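Local coordinates for protein SeviL (Septifer virgatus, PDB 6LF2) that binds the saccharides of the glycolipids GM1b and asialo-GM1 as an R-type lectin of beta-trefoil fold, at residues H3-V7 with Q48-T52; D80-L86 with R97-H103. All blocks are in the same frame, centred on the assembly; numbering follows the deposited sequence. Where two conformers were deposited one is given.

Contact 1 of 2, residues H3-V7 with Q48-T52; sequences HMSSV and QKSDT
Ser6 and Val7 at the start of strand 6-16 run antiparallel to the end of strand 45-50: Ser6 and Ser50 form a non-hydrogen-bonded pair and Val7 and Lys49 a hydrogen-bonded one, Val7 N to Lys49 O at 3.0 Å and Lys49 N to Val7 O at 2.8 Å. In this beta-trefoil lectin the pairing joins the first strand to the fourth, near the protein surface. Beyond the strands the Asp51 side chain adds to one weak backbone bond, from Asp51 N to Ser5 O. Asp51 is turned with CG between its own N and carbonyl carbon (chi1 58°), which brings the carboxylate to Ser5 N. Its OD2 takes the N-H of Ser5 at 3.0 Å along a nearly straight bond (165°), met from above the carboxylate plane. A water donates to the same OD2 and also bonds Ser5 OG at 2.6 Å, closing a small water bridge between Ser5 and Asp51. The Met4 chain crosses Asp51 at about a right angle, CB and CG beside the carboxylate, and ends with CE near Thr52 OG1. On the face shared by Ser6 and Ser50, Ser50 OG accepts from Thr52 N, an ST turn, and also bonds the backbone O of Tyr55. Gln48 OE1 is bonded to Thr57 OG1 and, in one of the two Ser6 conformers, lies 3.0 Å from Ser6 OG.

Contact 2 of 2, residues D80-L86 with R97-H103; sequences DTTLWSL and RLLNKVH
Trp84 and Asn100 meet over a face of the indole: Asn100 CB sits 4.1 Å from the centroid of the six-membered ring, a CH-pi contact, and ND2 lies above the same ring, offset toward its rim. Ring and amide planes stand 70° apart. At the indole edge, near its plane, comes Leu98 O, 3.7 Å from Trp84 CE3, while Trp84 NE1 is bonded to Leu65 O in strand 63-67. The second aromatic ring, His103, carries Val102 CG1 over the centre of one face and meets the Tyr67 ring at a steep inclination.

The Asn100 side chain leaves opposite its backbone N (chi1 -174°), which carries the amide back to the 3-10 turn 80-82. There ND2 donates to Thr81 O at 3.1 Å, a partner lying in the amide plane although the donor stands well above the carbonyl plane of Thr81. OD1 is used the other way, accepting from His103 N in an Asx motif, so one amide pins both the 3-10 turn and the bend after its own strand. Strands 84-88 and 96-100 form a beta hairpin of the beta-trefoil. Ser85 and Leu99 form a hydrogen-bonded pair, with Ser85 N to Leu99 O at 2.9 Å and the return bond from Leu99 N to Ser85 O nearly straight at 173°. In one of two conformers of Leu86, its CD1 lies near Leu98 CD2, on the same face as Trp84. Past the strands, Lys101 N bonds Leu83 O, and a water donates to Asp80 O and Leu83 O while accepting from Val102 N. The CG2 methyl of Val102 rests 3.6 Å from Asp80 CG.

From the N terminus, residues 3-7 enter strand 6-16 and pair later with residues 48-52; the loop that contact 1 closes holds strands 22-26 and 31-35, with residues of the glycan pocket, among them Phe24, Asn26 and Asp41. The chain then passes through strands 56-60, 63-67 and 72-75 before reaching residues 80-86, and contact 2 closes the much shorter hairpin loop to residues 97-103. The two loops follow in series, neither nesting nor crossing. They nevertheless touch in space, their centres about 13 Å apart: Leu83 packs its CD2 against Ser50 CB at 3.5 Å, and Met4 SD approaches Asp80 N, so the ends of strands 6-16 and 45-50 pack against the chain leading into hairpin 84-100.

Contact 1 of 2, residues H3-V7 with Q48-T52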
loop_
_atom_site.group_PDB
_atom_site.type_symbol
_atom_site.label_atom_id
_atom_site.label_comp_id
_atom_site.label_asym_id
_atom_site.label_seq_id
_atom_site.Cartn_x
_atom_site.Cartn_y
_atom_site.Cartn_z
ATOM N N HIS B 3 27.332 -8.676 16.809
ATOM C CA HIS B 3 26.526 -9.894 16.674
ATOM C C HIS B 3 25.038 -9.597 16.831
ATOM O O HIS B 3 24.292 -10.384 17.419
ATOM C CB HIS B 3 26.956 -10.975 17.672
ATOM C CG HIS B 3 28.309 -11.559 17.398
ATOM N ND1 HIS B 3 29.477 -10.976 17.845
ATOM C CD2 HIS B 3 28.677 -12.686 16.742
ATOM C CE1 HIS B 3 30.507 -11.711 17.462
ATOM N NE2 HIS B 3 30.049 -12.757 16.795
ATOM N N MET B 4 24.605 -8.451 16.306
ATOM C CA MET B 4 23.201 -8.072 16.394
ATOM C C MET B 4 22.301 -9.083 15.690
ATOM O O MET B 4 22.685 -9.719 14.702
ATOM C CB MET B 4 22.987 -6.683 15.798
ATOM C CG MET B 4 23.430 -5.564 16.715
ATOM S SD MET B 4 23.452 -3.953 15.891
ATOM C CE MET B 4 23.064 -2.890 17.286
ATOM N N SER B 5 21.087 -9.229 16.220
ATOM C CA SER B 5 20.061 -10.072 15.631
ATOM C C SER B 5 18.744 -9.305 15.539
ATOM O O SER B 5 18.556 -8.238 16.137
ATOM C CB SER B 5 19.871 -11.370 16.435
ATOM O OG SER B 5 19.503 -11.090 17.781
ATOM N N SER B 6 17.843 -9.870 14.741
ATOM C CA SER B 6 16.498 -9.343 14.570
ATOM C C SER B 6 15.604 -10.500 14.162
ATOM O O SER B 6 16.071 -11.527 13.668
ATOM C CB SER B 6 16.445 -8.218 13.526
ATOM O OG SER B 6 16.957 -8.650 12.277
ATOM N N VAL B 7 14.306 -10.334 14.386
ATOM C CA VAL B 7 13.359 -11.399 14.087
ATOM C C VAL B 7 12.256 -10.819 13.210
ATOM O O VAL B 7 11.702 -9.757 13.516
ATOM C CB VAL B 7 12.809 -12.057 15.374
ATOM C CG1 VAL B 7 12.122 -11.047 16.285
ATOM C CG2 VAL B 7 11.904 -13.251 15.046
ATOM N N GLN B 48 11.386 -6.337 10.699
ATOM C CA GLN B 48 12.008 -7.157 11.738
ATOM C C GLN B 48 12.149 -6.374 13.040
ATOM O O GLN B 48 12.583 -5.221 13.028
ATOM C CB GLN B 48 13.384 -7.660 11.279
ATOM C CG GLN B 48 13.366 -8.292 9.883
ATOM C CD GLN B 48 14.750 -8.594 9.334
ATOM O OE1 GLN B 48 15.722 -7.904 9.641
ATOM N NE2 GLN B 48 14.844 -9.628 8.506
ATOM N N LYS B 49 11.776 -7.000 14.153
ATOM C CA LYS B 49 12.044 -6.435 15.474
ATOM C C LYS B 49 13.519 -6.639 15.797
ATOM O O LYS B 49 13.988 -7.778 15.847
ATOM C CB LYS B 49 11.157 -7.108 16.522
ATOM C CG LYS B 49 11.478 -6.780 17.983
ATOM C CD LYS B 49 10.723 -5.559 18.462
ATOM C CE LYS B 49 11.564 -4.297 18.357
ATOM N NZ LYS B 49 12.869 -4.407 19.103
ATOM N N SER B 50 14.255 -5.548 15.992
ATOM C CA SER B 50 15.669 -5.705 16.315
ATOM C C SER B 50 15.864 -6.126 17.773
ATOM O O SER B 50 14.940 -6.117 18.595
ATOM C CB SER B 50 16.431 -4.413 16.064
ATOM O OG SER B 50 16.290 -3.518 17.163
ATOM N N ASP B 51 17.106 -6.474 18.097
ATOM C CA ASP B 51 17.431 -6.813 19.477
ATOM C C ASP B 51 17.560 -5.585 20.370
ATOM O O ASP B 51 17.792 -5.732 21.575
ATOM C CB ASP B 51 18.711 -7.657 19.529
ATOM C CG ASP B 51 19.915 -6.977 18.892
ATOM O OD1 ASP B 51 19.846 -5.785 18.531
ATOM O OD2 ASP B 51 20.952 -7.664 18.754
ATOM N N THR B 52 17.393 -4.385 19.818
ATOM C CA THR B 52 17.465 -3.152 20.589
ATOM C C THR B 52 16.060 -2.617 20.799
ATOM O O THR B 52 15.350 -2.377 19.807
ATOM C CB THR B 52 18.320 -2.123 19.859
ATOM O OG1 THR B 52 19.632 -2.666 19.654
ATOM C CG2 THR B 52 18.415 -0.821 20.656
HETATM O O HOH W 1 20.726 -10.110 19.910
#

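Contact 2 of 2, residues D80-L86 with R97-H103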
loop_
_atom_site.group_PDB
_atom_site.type_symbol
_atom_site.label_atom_id
_atom_site.label_comp_id
_atom_site.label_asym_id
_atom_site.label_seq_id
_atom_site.Cartn_x
_atom_site.Cartn_y
_atom_site.Cartn_z
ATOM N N ASP B 80 24.572 -1.073 13.765
ATOM C CA ASP B 80 23.763 -0.090 14.473
ATOM C C ASP B 80 23.085 0.867 13.497
ATOM O O ASP B 80 21.970 1.329 13.760
ATOM C CB ASP B 80 24.609 0.654 15.516
ATOM C CG ASP B 80 25.824 1.359 14.925
ATOM O OD1 ASP B 80 26.053 1.309 13.695
ATOM O OD2 ASP B 80 26.566 1.976 15.726
ATOM N N THR B 81 23.705 1.117 12.342
ATOM C CA THR B 81 23.157 2.004 11.325
ATOM C C THR B 81 22.033 1.381 10.507
ATOM O O THR B 81 21.511 2.040 9.595
ATOM C CB THR B 81 24.263 2.443 10.374
ATOM O OG1 THR B 81 25.030 1.292 10.002
ATOM C CG2 THR B 81 25.167 3.472 11.047
ATOM N N THR B 82 21.667 0.132 10.788
ATOM C CA THR B 82 20.496 -0.484 10.181
ATOM C C THR B 82 19.283 -0.429 11.104
ATOM O O THR B 82 18.237 -1.010 10.782
ATOM C CB THR B 82 20.786 -1.941 9.790
ATOM O OG1 THR B 82 21.018 -2.736 10.959
ATOM C CG2 THR B 82 21.968 -2.034 8.845
ATOM N N LEU B 83 19.387 0.264 12.234
ATOM C CA LEU B 83 18.268 0.402 13.157
ATOM C C LEU B 83 17.446 1.633 12.803
ATOM O O LEU B 83 17.999 2.713 12.580
ATOM C CB LEU B 83 18.745 0.500 14.609
ATOM C CG LEU B 83 19.515 -0.702 15.143
ATOM C CD1 LEU B 83 20.003 -0.413 16.554
ATOM C CD2 LEU B 83 18.643 -1.928 15.137
ATOM N N TRP B 84 16.122 1.455 12.764
ATOM C CA TRP B 84 15.169 2.515 12.462
ATOM C C TRP B 84 14.077 2.468 13.510
ATOM O O TRP B 84 13.664 1.385 13.928
ATOM C CB TRP B 84 14.540 2.335 11.068
ATOM C CG TRP B 84 15.516 2.218 9.965
ATOM C CD1 TRP B 84 16.194 1.094 9.584
ATOM C CD2 TRP B 84 15.949 3.260 9.093
ATOM N NE1 TRP B 84 17.020 1.378 8.533
ATOM C CE2 TRP B 84 16.889 2.699 8.206
ATOM C CE3 TRP B 84 15.635 4.620 8.975
ATOM C CZ2 TRP B 84 17.515 3.446 7.215
ATOM C CZ3 TRP B 84 16.249 5.352 7.987
ATOM C CH2 TRP B 84 17.181 4.766 7.119
ATOM N N SER B 85 13.605 3.635 13.935
ATOM C CA SER B 85 12.416 3.696 14.764
ATOM C C SER B 85 11.249 4.225 13.943
ATOM O O SER B 85 11.433 4.931 12.946
ATOM C CB SER B 85 12.630 4.574 16.004
ATOM O OG SER B 85 13.049 5.874 15.641
ATOM N N LEU B 86 10.050 3.832 14.356
ATOM C CA LEU B 86 8.829 4.313 13.727
ATOM C C LEU B 86 8.310 5.509 14.516
ATOM O O LEU B 86 8.026 5.402 15.714
ATOM C CB LEU B 86 7.785 3.200 13.646
ATOM C CG LEU B 86 7.857 2.294 12.411
ATOM C CD1 LEU B 86 9.186 1.550 12.309
ATOM C CD2 LEU B 86 6.703 1.307 12.432
ATOM N N ARG B 97 7.045 8.241 10.055
ATOM C CA ARG B 97 8.396 8.534 9.603
ATOM C C ARG B 97 9.315 7.421 10.097
ATOM O O ARG B 97 9.053 6.787 11.124
ATOM C CB ARG B 97 8.874 9.898 10.109
ATOM C CG ARG B 97 8.205 11.066 9.417
ATOM C CD ARG B 97 8.852 12.398 9.791
ATOM N NE ARG B 97 8.347 13.497 8.974
ATOM C CZ ARG B 97 7.211 14.144 9.217
ATOM N NH1 ARG B 97 6.453 13.799 10.250
ATOM N NH2 ARG B 97 6.828 15.133 8.423
ATOM N N LEU B 98 10.347 7.141 9.322
ATOM C CA LEU B 98 11.327 6.112 9.656
ATOM C C LEU B 98 12.628 6.828 9.988
ATOM O O LEU B 98 13.265 7.401 9.099
ATOM C CB LEU B 98 11.509 5.134 8.493
ATOM C CG LEU B 98 10.247 4.331 8.170
ATOM C CD1 LEU B 98 10.390 3.573 6.861
ATOM C CD2 LEU B 98 10.015 3.376 9.291
ATOM N N LEU B 99 13.008 6.795 11.265
ATOM C CA LEU B 99 14.096 7.611 11.796
ATOM C C LEU B 99 15.319 6.734 12.058
ATOM O O LEU B 99 15.261 5.810 12.876
ATOM C CB LEU B 99 13.647 8.315 13.075
ATOM C CG LEU B 99 14.688 9.158 13.812
ATOM C CD1 LEU B 99 15.146 10.304 12.918
ATOM C CD2 LEU B 99 14.093 9.676 15.115
ATOM N N ASN B 100 16.410 7.025 11.361
ATOM C CA ASN B 100 17.646 6.276 11.557
ATOM C C ASN B 100 18.231 6.553 12.943
ATOM O O ASN B 100 18.417 7.714 13.324
ATOM C CB ASN B 100 18.641 6.653 10.468
ATOM C CG ASN B 100 19.892 5.808 10.516
ATOM O OD1 ASN B 100 20.943 6.278 10.946
ATOM N ND2 ASN B 100 19.788 4.554 10.077
ATOM N N LYS B 101 18.538 5.484 13.694
ATOM C CA LYS B 101 18.956 5.650 15.085
ATOM C C LYS B 101 20.280 6.396 15.191
ATOM O O LYS B 101 20.406 7.344 15.977
ATOM C CB LYS B 101 19.076 4.294 15.784
ATOM C CG LYS B 101 19.606 4.394 17.235
ATOM C CD LYS B 101 19.696 3.028 17.895
ATOM C CE LYS B 101 19.919 3.127 19.400
ATOM N NZ LYS B 101 21.182 3.844 19.752
ATOM N N VAL B 102 21.285 5.966 14.425
ATOM C CA VAL B 102 22.630 6.512 14.587
ATOM C C VAL B 102 22.669 7.970 14.156
ATOM O O VAL B 102 23.243 8.824 14.843
ATOM C CB VAL B 102 23.644 5.657 13.804
ATOM C CG1 VAL B 102 24.985 6.382 13.671
ATOM C CG2 VAL B 102 23.836 4.308 14.495
ATOM N N HIS B 103 22.027 8.289 13.039
ATOM C CA HIS B 103 22.180 9.595 12.426
ATOM C C HIS B 103 20.984 10.511 12.619
ATOM O O HIS B 103 21.058 11.674 12.216
ATOM C CB HIS B 103 22.468 9.440 10.931
ATOM C CG HIS B 103 23.762 8.744 10.655
ATOM N ND1 HIS B 103 24.983 9.363 10.817
ATOM C CD2 HIS B 103 24.032 7.476 10.262
ATOM C CE1 HIS B 103 25.948 8.508 10.526
ATOM N NE2 HIS B 103 25.399 7.358 10.182
HETATM O O HOH W 2 20.637 3.544 12.865
#